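Side-chain contacts in uncharacterized protein Q99UF4 (PDB 3B2N), which probably acts as a LuxR-family DNA-binding response regulator, with a CheY-like receiver domain expected to take up a phosphoryl signal and help control transcription: residues 4-9 and 21-26; 43-48 and 76-81. All coordinates share one frame; numbering follows the deposited sequence.

Interaction 1: residues 4-9 and 21-26. With NA (sodium ion), chain B.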
ATOM      1  N   THR A   4      14.356  -2.922   1.775  1.00 42.03           N
ATOM      2  CA  THR A   4      13.247  -2.614   0.891  1.00 38.88           C
ATOM      3  C   THR A   4      12.575  -1.289   1.313  1.00 37.92           C
ATOM      4  O   THR A   4      12.207  -1.108   2.491  1.00 37.17           O
ATOM      5  CB  THR A   4      12.264  -3.759   0.924  1.00 38.19           C
ATOM      6  OG1 THR A   4      12.954  -4.944   0.503  1.00 37.67           O
ATOM      7  CG2 THR A   4      11.123  -3.491   0.003  1.00 36.77           C
ATOM      8  N   SER A   5      12.428  -0.359   0.368  1.00 36.58           N
ATOM      9  CA  SER A   5      11.723   0.890   0.692  1.00 36.17           C
ATOM     10  C   SER A   5      10.215   0.820   0.450  1.00 34.14           C
ATOM     11  O   SER A   5       9.756   0.164  -0.481  1.00 32.40           O
ATOM     12  CB  SER A   5      12.326   2.065  -0.056  1.00 36.90           C
ATOM     13  OG  SER A   5      12.355   1.787  -1.439  1.00 34.46           O
ATOM     14  N   LEU A   6       9.469   1.527   1.306  1.00 32.94           N
ATOM     15  CA  LEU A   6       8.040   1.505   1.329  1.00 33.42           C
ATOM     16  C   LEU A   6       7.491   2.913   1.484  1.00 32.30           C
ATOM     17  O   LEU A   6       8.050   3.722   2.230  1.00 32.63           O
ATOM     18  CB  LEU A   6       7.555   0.763   2.586  1.00 35.67           C
ATOM     19  CG  LEU A   6       6.943  -0.617   2.576  1.00 60.00           C
ATOM     20  CD1 LEU A   6       8.029  -1.563   2.180  1.00 46.59           C
ATOM     21  CD2 LEU A   6       6.491  -0.936   3.990  1.00 48.21           C
ATOM     22  N   ILE A   7       6.349   3.162   0.859  1.00 28.77           N
ATOM     23  CA  ILE A   7       5.515   4.288   1.222  1.00 27.41           C
ATOM     24  C   ILE A   7       4.182   3.704   1.706  1.00 27.66           C
ATOM     25  O   ILE A   7       3.687   2.711   1.155  1.00 28.36           O
ATOM     26  CB  ILE A   7       5.329   5.292   0.017  1.00 25.60           C
ATOM     27  CG1 ILE A   7       6.654   6.014  -0.271  1.00 26.66           C
ATOM     28  CG2 ILE A   7       4.124   6.288   0.305  1.00 25.44           C
ATOM     29  CD1 ILE A   7       6.692   6.978  -1.480  1.00 30.60           C
ATOM     30  N   ILE A   8       3.584   4.327   2.721  1.00 27.93           N
ATOM     31  CA  ILE A   8       2.342   3.829   3.289  1.00 28.60           C
ATOM     32  C   ILE A   8       1.305   4.891   3.179  1.00 30.16           C
ATOM     33  O   ILE A   8       1.525   6.026   3.635  1.00 30.57           O
ATOM     34  CB  ILE A   8       2.467   3.444   4.767  1.00 29.75           C
ATOM     35  CG1 ILE A   8       3.525   2.329   4.896  1.00 34.77           C
ATOM     36  CG2 ILE A   8       1.021   3.014   5.328  1.00 26.07           C
ATOM     37  CD1 ILE A   8       3.930   2.025   6.317  1.00 31.86           C
ATOM     38  N   ALA A   9       0.195   4.571   2.526  1.00 29.61           N
ATOM     39  CA  ALA A   9      -0.861   5.584   2.469  1.00 28.47           C
ATOM     40  C   ALA A   9      -2.062   4.925   3.162  1.00 29.29           C
ATOM     41  O   ALA A   9      -2.589   3.902   2.685  1.00 30.48           O
ATOM     42  CB  ALA A   9      -1.191   5.958   0.992  1.00 25.48           C
ATOM     43  N   GLN A  21       5.612   2.199  12.354  1.00 26.56           N
ATOM     44  CA  GLN A  21       6.528   1.678  13.389  1.00 27.39           C
ATOM     45  C   GLN A  21       6.708   0.173  13.367  1.00 28.66           C
ATOM     46  O   GLN A  21       7.850  -0.324  13.510  1.00 29.60           O
ATOM     47  CB  GLN A  21       6.138   2.161  14.790  1.00 25.12           C
ATOM     48  CG  GLN A  21       6.296   3.696  14.895  1.00 29.99           C
ATOM     49  CD  GLN A  21       5.767   4.225  16.215  1.00 31.95           C
ATOM     50  OE1 GLN A  21       4.924   3.593  16.871  1.00 32.20           O
ATOM     51  NE2 GLN A  21       6.295   5.355  16.637  1.00 31.28           N
ATOM     52  N   LEU A  22       5.603  -0.550  13.205  1.00 27.89           N
ATOM     53  CA  LEU A  22       5.670  -2.027  13.352  1.00 30.94           C
ATOM     54  C   LEU A  22       6.242  -2.683  12.114  1.00 32.50           C
ATOM     55  O   LEU A  22       6.984  -3.647  12.210  1.00 35.89           O
ATOM     56  CB  LEU A  22       4.287  -2.619  13.632  1.00 31.68           C
ATOM     57  CG  LEU A  22       3.792  -2.313  15.045  1.00 38.65           C
ATOM     58  CD1 LEU A  22       2.358  -2.755  15.198  1.00 32.51           C
ATOM     59  CD2 LEU A  22       4.700  -3.035  16.023  1.00 32.69           C
ATOM     60  N   ILE A  23       5.890  -2.179  10.936  1.00 30.66           N
ATOM     61  CA  ILE A  23       6.496  -2.738   9.740  1.00 30.81           C
ATOM     62  C   ILE A  23       8.042  -2.703   9.758  1.00 29.50           C
ATOM     63  O   ILE A  23       8.688  -3.684   9.376  1.00 28.64           O
ATOM     64  CB  ILE A  23       5.929  -2.113   8.443  1.00 30.93           C
ATOM     65  CG1 ILE A  23       4.514  -2.630   8.206  1.00 33.10           C
ATOM     66  CG2 ILE A  23       6.832  -2.501   7.237  1.00 34.09           C
ATOM     67  CD1 ILE A  23       3.738  -1.768   7.091  1.00 32.00           C
ATOM     68  N   LYS A  24       8.629  -1.596  10.206  1.00 29.28           N
ATOM     69  CA  LYS A  24      10.063  -1.504  10.349  1.00 31.59           C
ATOM     70  C   LYS A  24      10.641  -2.498  11.374  1.00 34.23           C
ATOM     71  O   LYS A  24      11.764  -2.968  11.195  1.00 35.82           O
ATOM     72  CB  LYS A  24      10.485  -0.086  10.736  1.00 34.25           C
ATOM     73  CG  LYS A  24      10.624   0.839   9.536  1.00 52.74           C
ATOM     74  CD  LYS A  24      11.146   2.215   9.927  1.00 53.38           C
ATOM     75  CE  LYS A  24      10.249   2.894  10.976  1.00 47.31           C
ATOM     76  NZ  LYS A  24      10.548   4.361  11.000  1.00 60.43           N
ATOM     77  N   LEU A  25       9.902  -2.789  12.441  1.00 33.27           N
ATOM     78  CA  LEU A  25      10.352  -3.756  13.453  1.00 32.55           C
ATOM     79  C   LEU A  25      10.139  -5.233  13.034  1.00 33.97           C
ATOM     80  O   LEU A  25      10.910  -6.099  13.447  1.00 33.08           O
ATOM     81  CB  LEU A  25       9.670  -3.502  14.787  1.00 29.89           C
ATOM     82  CG  LEU A  25      10.045  -2.194  15.499  1.00 27.52           C
ATOM     83  CD1 LEU A  25       9.144  -1.946  16.662  1.00 30.54           C
ATOM     84  CD2 LEU A  25      11.443  -2.203  15.952  1.00 26.43           C
ATOM     85  N   HIS A  26       9.094  -5.506  12.243  1.00 34.70           N
ATOM     86  CA  HIS A  26       8.726  -6.893  11.878  1.00 36.28           C
ATOM     87  C   HIS A  26       9.498  -7.404  10.667  1.00 38.39           C
ATOM     88  O   HIS A  26       9.454  -8.601  10.356  1.00 39.34           O
ATOM     89  CB  HIS A  26       7.200  -7.040  11.642  1.00 34.59           C
ATOM     90  CG  HIS A  26       6.416  -7.260  12.904  1.00 34.69           C
ATOM     91  ND1 HIS A  26       6.583  -8.376  13.700  1.00 34.16           N
ATOM     92  CD2 HIS A  26       5.502  -6.486  13.531  1.00 31.52           C
ATOM     93  CE1 HIS A  26       5.794  -8.286  14.762  1.00 36.72           C
ATOM     94  NE2 HIS A  26       5.109  -7.152  14.673  1.00 33.74           N
TER
HETATM   95 NA    NA B 201      13.551  -4.283  10.945  1.00 39.81          NA
HETATM   96  O   HOH W   1      13.245  -6.476  12.143  1.00 32.92           O
HETATM   97  O   HOH W   2      14.249  -2.192   9.477  1.00 40.20           O

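Interaction 2: residues 43-48 and 76-81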
ATOM      1  N   LYS A  43       2.140  11.630  -5.496  1.00 32.66           N
ATOM      2  CA  LYS A  43       3.255  12.548  -5.627  1.00 35.53           C
ATOM      3  C   LYS A  43       4.505  12.025  -4.909  1.00 35.80           C
ATOM      4  O   LYS A  43       5.587  12.022  -5.480  1.00 35.87           O
ATOM      5  CB  LYS A  43       2.900  13.978  -5.147  1.00 36.63           C
ATOM      6  CG  LYS A  43       1.697  14.703  -5.826  1.00 70.80           C
ATOM      7  CD  LYS A  43       1.462  14.413  -7.335  1.00 51.70           C
ATOM      8  CE  LYS A  43       2.593  14.894  -8.293  1.00 76.71           C
ATOM      9  NZ  LYS A  43       2.474  16.306  -8.836  1.00 60.10           N
ATOM     10  N   LEU A  44       4.354  11.576  -3.668  1.00 35.98           N
ATOM     11  CA  LEU A  44       5.460  10.955  -2.924  1.00 35.55           C
ATOM     12  C   LEU A  44       6.046   9.758  -3.692  1.00 35.00           C
ATOM     13  O   LEU A  44       7.253   9.629  -3.829  1.00 35.33           O
ATOM     14  CB  LEU A  44       4.992  10.524  -1.529  1.00 34.69           C
ATOM     15  CG  LEU A  44       4.647  11.692  -0.614  1.00 44.81           C
ATOM     16  CD1 LEU A  44       3.680  11.284   0.475  1.00 32.48           C
ATOM     17  CD2 LEU A  44       5.919  12.264  -0.027  1.00 34.49           C
ATOM     18  N   ILE A  45       5.182   8.895  -4.194  1.00 34.04           N
ATOM     19  CA  ILE A  45       5.614   7.746  -4.989  1.00 36.87           C
ATOM     20  C   ILE A  45       6.484   8.156  -6.194  1.00 39.60           C
ATOM     21  O   ILE A  45       7.558   7.595  -6.409  1.00 40.52           O
ATOM     22  CB  ILE A  45       4.379   6.893  -5.409  1.00 37.18           C
ATOM     23  CG1 ILE A  45       3.745   6.224  -4.179  1.00 37.69           C
ATOM     24  CG2 ILE A  45       4.711   5.824  -6.470  1.00 37.79           C
ATOM     25  CD1 ILE A  45       2.315   5.716  -4.437  1.00 36.76           C
ATOM     26  N   GLU A  46       6.039   9.143  -6.966  1.00 40.81           N
ATOM     27  CA  GLU A  46       6.841   9.614  -8.109  1.00 42.35           C
ATOM     28  C   GLU A  46       8.143  10.294  -7.662  1.00 41.98           C
ATOM     29  O   GLU A  46       9.185  10.102  -8.276  1.00 41.95           O
ATOM     30  CB  GLU A  46       6.034  10.539  -9.029  1.00 42.36           C
ATOM     31  CG  GLU A  46       4.907   9.833  -9.732  1.00 64.95           C
ATOM     32  CD  GLU A  46       3.934  10.786 -10.404  1.00 55.00           C
ATOM     33  OE1 GLU A  46       3.416  10.415 -11.488  1.00 67.16           O
ATOM     34  OE2 GLU A  46       3.688  11.899  -9.858  1.00 69.12           O
ATOM     35  N   GLU A  47       8.080  11.071  -6.589  1.00 41.72           N
ATOM     36  CA  GLU A  47       9.275  11.670  -6.027  1.00 43.64           C
ATOM     37  C   GLU A  47      10.288  10.617  -5.542  1.00 44.38           C
ATOM     38  O   GLU A  47      11.475  10.717  -5.892  1.00 43.83           O
ATOM     39  CB  GLU A  47       8.938  12.651  -4.893  1.00 43.98           C
ATOM     40  CG  GLU A  47      10.152  13.379  -4.304  1.00 67.98           C
ATOM     41  CD  GLU A  47       9.884  14.026  -2.936  1.00 52.38           C
ATOM     42  OE1 GLU A  47      10.818  14.655  -2.384  1.00 71.28           O
ATOM     43  OE2 GLU A  47       8.751  13.920  -2.405  1.00 71.58           O
ATOM     44  N   TYR A  48       9.835   9.629  -4.751  1.00 43.29           N
ATOM     45  CA  TYR A  48      10.772   8.719  -4.042  1.00 43.17           C
ATOM     46  C   TYR A  48      11.039   7.362  -4.708  1.00 43.31           C
ATOM     47  O   TYR A  48      11.997   6.679  -4.331  1.00 43.42           O
ATOM     48  CB  TYR A  48      10.339   8.463  -2.594  1.00 43.46           C
ATOM     49  CG  TYR A  48      10.494   9.634  -1.665  1.00 49.64           C
ATOM     50  CD1 TYR A  48      11.754   9.992  -1.163  1.00 50.59           C
ATOM     51  CD2 TYR A  48       9.373  10.385  -1.266  1.00 45.15           C
ATOM     52  CE1 TYR A  48      11.896  11.084  -0.301  1.00 51.95           C
ATOM     53  CE2 TYR A  48       9.491  11.466  -0.423  1.00 46.13           C
ATOM     54  CZ  TYR A  48      10.755  11.818   0.074  1.00 56.75           C
ATOM     55  OH  TYR A  48      10.881  12.897   0.932  1.00 51.96           O
ATOM     56  N   LEU A  76       5.416   1.837 -13.619  1.00 36.36           N
ATOM     57  CA  LEU A  76       6.401   2.020 -12.588  1.00 36.84           C
ATOM     58  C   LEU A  76       6.786   0.685 -11.987  1.00 37.62           C
ATOM     59  O   LEU A  76       5.948  -0.204 -11.823  1.00 38.16           O
ATOM     60  CB  LEU A  76       5.858   2.943 -11.507  1.00 36.56           C
ATOM     61  CG  LEU A  76       5.430   4.343 -11.941  1.00 38.67           C
ATOM     62  CD1 LEU A  76       5.019   5.172 -10.704  1.00 36.08           C
ATOM     63  CD2 LEU A  76       6.537   5.016 -12.789  1.00 37.25           C
ATOM     64  N   ASN A  77       8.067   0.557 -11.679  1.00 37.55           N
ATOM     65  CA  ASN A  77       8.627  -0.638 -11.084  1.00 38.94           C
ATOM     66  C   ASN A  77       8.351  -0.714  -9.556  1.00 37.69           C
ATOM     67  O   ASN A  77       9.244  -0.545  -8.725  1.00 37.67           O
ATOM     68  CB  ASN A  77      10.127  -0.661 -11.375  1.00 41.09           C
ATOM     69  CG  ASN A  77      10.745  -1.971 -11.053  1.00 51.33           C
ATOM     70  OD1 ASN A  77      10.106  -3.012 -11.187  1.00 51.97           O
ATOM     71  ND2 ASN A  77      11.993  -1.946 -10.615  1.00 47.22           N
ATOM     72  N   ILE A  78       7.100  -0.962  -9.207  1.00 35.64           N
ATOM     73  CA  ILE A  78       6.637  -0.797  -7.829  1.00 35.35           C
ATOM     74  C   ILE A  78       5.662  -1.905  -7.532  1.00 33.37           C
ATOM     75  O   ILE A  78       4.718  -2.084  -8.293  1.00 32.76           O
ATOM     76  CB  ILE A  78       5.914   0.570  -7.579  1.00 35.35           C
ATOM     77  CG1 ILE A  78       6.800   1.730  -8.041  1.00 41.89           C
ATOM     78  CG2 ILE A  78       5.499   0.722  -6.020  1.00 30.87           C
ATOM     79  CD1 ILE A  78       6.294   3.151  -7.677  1.00 35.03           C
ATOM     80  N   LYS A  79       5.909  -2.646  -6.447  1.00 33.27           N
ATOM     81  CA  LYS A  79       4.947  -3.638  -5.950  1.00 32.72           C
ATOM     82  C   LYS A  79       3.839  -2.920  -5.163  1.00 31.63           C
ATOM     83  O   LYS A  79       4.100  -1.946  -4.420  1.00 30.37           O
ATOM     84  CB  LYS A  79       5.637  -4.697  -5.094  1.00 34.55           C
ATOM     85  CG  LYS A  79       6.848  -5.381  -5.750  1.00 34.88           C
ATOM     86  CD  LYS A  79       6.391  -6.158  -6.929  1.00 42.23           C
ATOM     87  CE  LYS A  79       7.476  -7.113  -7.410  1.00 41.82           C
ATOM     88  NZ  LYS A  79       7.009  -7.670  -8.699  1.00 51.42           N
ATOM     89  N   VAL A  80       2.596  -3.345  -5.347  1.00 30.86           N
ATOM     90  CA  VAL A  80       1.508  -2.585  -4.733  1.00 32.77           C
ATOM     91  C   VAL A  80       0.655  -3.537  -3.928  1.00 32.57           C
ATOM     92  O   VAL A  80       0.103  -4.518  -4.481  1.00 32.70           O
ATOM     93  CB  VAL A  80       0.599  -1.848  -5.794  1.00 34.00           C
ATOM     94  CG1 VAL A  80      -0.534  -1.126  -5.098  1.00 30.66           C
ATOM     95  CG2 VAL A  80       1.409  -0.905  -6.726  1.00 28.12           C
ATOM     96  N   ILE A  81       0.506  -3.228  -2.644  1.00 30.52           N
ATOM     97  CA  ILE A  81      -0.371  -3.999  -1.780  1.00 29.97           C
ATOM     98  C   ILE A  81      -1.506  -3.095  -1.298  1.00 30.54           C
ATOM     99  O   ILE A  81      -1.240  -2.044  -0.708  1.00 32.32           O
ATOM    100  CB  ILE A  81       0.429  -4.555  -0.591  1.00 32.56           C
ATOM    101  CG1 ILE A  81       1.468  -5.549  -1.161  1.00 35.65           C
ATOM    102  CG2 ILE A  81      -0.555  -5.220   0.427  1.00 29.82           C
ATOM    103  CD1 ILE A  81       2.740  -5.553  -0.486  1.00 44.65           C
TER

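Interaction 1: residues 4-9 and 21-26
Ile23 of the helix meets two residues of strand 4-9, Leu6 and Ile8, and makes the whole contact from the helix side. It uses both of its branches. CG2 stands anti to the backbone N (chi1 -73° for CG1) and touches Leu6 CD2 at 3.6 Å. The CG1 branch runs beside the backbone N and carries CD1 to Ile8, with 3.9 Å between Ile23 CD1 and Ile8 CD1. The two meetings differ in shape. The Leu6 side chain lies at a slant across that of Ile23, methyl against methyl. Ile8 and Ile23 meet end to end through their CD1 methyls. Leu6 and Ile8 are alternate residues of the strand, so their side chains leave it on the same face. All three residues are buried, and no hydrogen bond spans the two segments.

At Lys24 the backbone takes part instead. Its O binds the sodium ion at 2.2 Å. Two waters also bind the ion, water 1 at 2.5 Å and water 2 at 2.6 Å from the sodium, and Gly27 O is a fourth ligand. Water 1 also donates a hydrogen bond to Leu25 O, at 2.7 Å, which ties the ion's shell to the next peptide. His26 N closes a helical turn on Leu22 O at 2.8 Å.

The contact belongs to the beta-alpha-beta unit of strand 4-9, helix 13-26 and strand 29-35. Phe29 of the neighbouring strand touches both Leu6 and Ile23. Ile54 of strand 52-55, on the other flank of strand 4-9, does the same. Ile110 of helix 110-121 also packs on Ile23, so the two helices share this face of the parallel sheet.

Interaction 2: residues 43-48 and 76-81
Ile45 packs against Ile78 and Leu76, joining helix 38-48 to the lead-in of strand 79-84 in the CheY-like receiver fold, a parallel five-stranded sheet between helices. Before it on the helix, Leu44 turns to another strand and packs on Ala33 and Thr35. Ile45 is buried and does the touching with one methyl, CG2. That branch stands anti to the backbone N, with CG1 beside the N (chi1 -68°), and CG2 is the atom that meets both partners. Val53 and Val67 also pack on Ile45, so strand 52-55 and helix 64-73 share in enclosing it.

Glu46 lies beside the contact without joining its apolar pairs. Its OE1 forms a salt bridge with Lys74, just before the second segment. This adds a charged link at the border of the apolar contact. Further along, the amides of Glu47 and Tyr48 continue the helix, with Glu47 N on Lys43 O at 2.9 Å and Tyr48 N on Leu44 O at 2.7 Å. The carboxylate carbon of Glu47 lies over one face of the Tyr48 ring, nearer its edge than its centre.

On the facing segment, Asn77 is the centre of an inverse gamma turn. Leu76 and Ile78, on the two sides of it, both direct their side chains to the helix. Leu76 is the looser partner, with its CD1 at 4.3 Å from Ile45 CG2. The Ile78 side chain crosses that of Ile45 at an angle, and its CD1 presses to 3.3 Å from Ile45 CG2, shorter than two methyls normally stand apart.

How the interactions relate
Interactions 1 and 2 follow each other along the chain and are both built on the same parallel sheet. Their centres lie about 14 Å apart. Strand 4-9 serves both sides of the sheet: Leu6 and Ile8 turn to helix 13-26, while Ile7 between them turns to helix 38-48. There Ile7 CD1 packs at 3.6 Å from Leu44 O and at 3.6 Å from Ile45 N, and it also reaches Tyr48 CB at 4.1 Å. Strand 52-55 is a second bridge, lending a residue to each face. The sodium ion lies on the side of interaction 1, at the C-terminal end of helix 13-26.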